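Local coordinates for phosphotriesterase homology protein (Escherichia coli, PDB 1BF6), which hydrolyses phosphorylated glyceryl acetates and other esters, including aromatic acetates, with the aid of two zinc ions, at residues Val278-Leu282 with Arg283-Ser287. Residues are numbered along the deposited sequence; the frame is centred on the assembly and turned at random.
Sequences VDVML and RENPS
Asp279 O is gripped by two backbone N-H groups from the next turn of the helix. Arg283 N reaches it at 2.9 Å from above the carbonyl plane, whereas Glu284 N lies in that plane, 3.0 Å from Asp279 O. One residue on, Asn285 N binds Val280 O at 2.8 Å, almost straight at 170°. The bonds from Glu284 N and Asn285 N, each spanning five residues where Arg283 N spans four, mark a pi-type widening of helix 275-289, and it accompanies a proline kink: Pro286 has no N-H to give, and its CD sits 3.2 Å from Met281 O. This last long helix of the TIM-barrel fold packs against strands 7-12 and 237-239. Beside Tyr7, Asp279 and Arg283, both of which bind beta-D-glucose, lie side by side and form a salt bridge whose hydrogen bond, Asp279 OD2 to Arg283 NH1 at 3.3 Å, is weak. Arg283 starts with CG anti to the backbone N (chi1 -179°) and bends at chi3, bringing its guanidinium back beside the carboxylate, the two planes 64° apart. Val280 CG2 comes within 4.0 Å of Glu284 CD, the two side chains crossing at a slant. Farther out, Tyr7 OH and Gln275 NE2 hold Asp279 OD1, while Leu234 O and Val237 O fix the buried Asn285 amide through ND2.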
loop_
_atom_site.group_PDB
_atom_site.type_symbol
_atom_site.label_atom_id
_atom_site.label_comp_id
_atom_site.label_asym_id
_atom_site.label_seq_id
_atom_site.Cartn_x
_atom_site.Cartn_y
_atom_site.Cartn_z
ATOM N N VAL A 278 -4.616 -17.032 8.156
ATOM C CA VAL A 278 -3.522 -16.338 7.484
ATOM C C VAL A 278 -3.822 -16.177 5.990
ATOM O O VAL A 278 -3.679 -15.086 5.434
ATOM C CB VAL A 278 -2.175 -17.117 7.653
ATOM C CG1 VAL A 278 -1.071 -16.501 6.778
ATOM C CG2 VAL A 278 -1.755 -17.150 9.122
ATOM N N ASP A 279 -4.278 -17.257 5.353
ATOM C CA ASP A 279 -4.570 -17.238 3.917
ATOM C C ASP A 279 -5.711 -16.294 3.530
ATOM O O ASP A 279 -5.751 -15.806 2.407
ATOM C CB ASP A 279 -4.789 -18.665 3.373
ATOM C CG ASP A 279 -3.501 -19.509 3.383
ATOM O OD1 ASP A 279 -2.424 -18.971 3.727
ATOM O OD2 ASP A 279 -3.556 -20.709 3.029
ATOM N N VAL A 280 -6.616 -16.022 4.463
ATOM C CA VAL A 280 -7.710 -15.091 4.192
ATOM C C VAL A 280 -7.087 -13.702 3.958
ATOM O O VAL A 280 -7.386 -13.033 2.958
ATOM C CB VAL A 280 -8.715 -15.027 5.363
ATOM C CG1 VAL A 280 -9.631 -13.815 5.226
ATOM C CG2 VAL A 280 -9.562 -16.285 5.385
ATOM N N MET A 281 -6.171 -13.306 4.846
ATOM C CA MET A 281 -5.529 -11.998 4.730
ATOM C C MET A 281 -4.527 -11.897 3.587
ATOM O O MET A 281 -4.543 -10.915 2.839
ATOM C CB MET A 281 -4.864 -11.603 6.053
ATOM C CG MET A 281 -5.815 -11.559 7.252
ATOM S SD MET A 281 -4.974 -11.168 8.809
ATOM C CE MET A 281 -4.288 -12.769 9.252
ATOM N N LEU A 282 -3.694 -12.924 3.409
ATOM C CA LEU A 282 -2.668 -12.912 2.365
ATOM C C LEU A 282 -3.047 -13.320 0.947
ATOM O O LEU A 282 -2.391 -12.904 -0.006
ATOM C CB LEU A 282 -1.443 -13.730 2.804
ATOM C CG LEU A 282 -0.584 -13.186 3.949
ATOM C CD1 LEU A 282 0.575 -14.166 4.214
ATOM C CD2 LEU A 282 -0.038 -11.800 3.583
ATOM N N ARG A 283 -4.070 -14.161 0.797
ATOM C CA ARG A 283 -4.463 -14.609 -0.532
ATOM C C ARG A 283 -5.893 -14.249 -0.921
ATOM O O ARG A 283 -6.110 -13.636 -1.966
ATOM C CB ARG A 283 -4.252 -16.127 -0.683
ATOM C CG ARG A 283 -4.624 -16.691 -2.063
ATOM C CD ARG A 283 -4.887 -18.199 -2.015
ATOM N NE ARG A 283 -3.702 -18.919 -1.556
ATOM C CZ ARG A 283 -3.683 -19.859 -0.608
ATOM N NH1 ARG A 283 -4.799 -20.241 0.010
ATOM N NH2 ARG A 283 -2.517 -20.378 -0.235
ATOM N N GLU A 284 -6.863 -14.623 -0.088
ATOM C CA GLU A 284 -8.266 -14.371 -0.406
ATOM C C GLU A 284 -8.602 -12.897 -0.568
ATOM O O GLU A 284 -9.046 -12.468 -1.638
ATOM C CB GLU A 284 -9.183 -15.004 0.633
ATOM C CG GLU A 284 -9.067 -16.519 0.707
ATOM C CD GLU A 284 -10.210 -17.164 1.486
ATOM O OE1 GLU A 284 -11.263 -16.506 1.685
ATOM O OE2 GLU A 284 -10.057 -18.340 1.889
ATOM N N ASN A 285 -8.358 -12.126 0.482
ATOM C CA ASN A 285 -8.642 -10.692 0.463
ATOM C C ASN A 285 -8.055 -9.939 -0.735
ATOM O O ASN A 285 -8.785 -9.250 -1.438
ATOM C CB ASN A 285 -8.237 -10.026 1.793
ATOM C CG ASN A 285 -9.142 -10.418 2.944
ATOM O OD1 ASN A 285 -10.138 -11.120 2.761
ATOM N ND2 ASN A 285 -8.802 -9.966 4.138
ATOM N N PRO A 286 -6.741 -10.071 -0.996
ATOM C CA PRO A 286 -6.132 -9.370 -2.135
ATOM C C PRO A 286 -6.741 -9.774 -3.480
ATOM O O PRO A 286 -6.956 -8.928 -4.357
ATOM C CB PRO A 286 -4.671 -9.802 -2.059
ATOM C CG PRO A 286 -4.449 -10.005 -0.605
ATOM C CD PRO A 286 -5.703 -10.733 -0.180
ATOM N N SER A 287 -6.975 -11.075 -3.654
ATOM C CA SER A 287 -7.567 -11.587 -4.887
ATOM C C SER A 287 -8.944 -10.960 -5.129
ATOM O O SER A 287 -9.289 -10.656 -6.262
ATOM C CB SER A 287 -7.693 -13.110 -4.829
ATOM O OG SER A 287 -6.412 -13.718 -4.748
#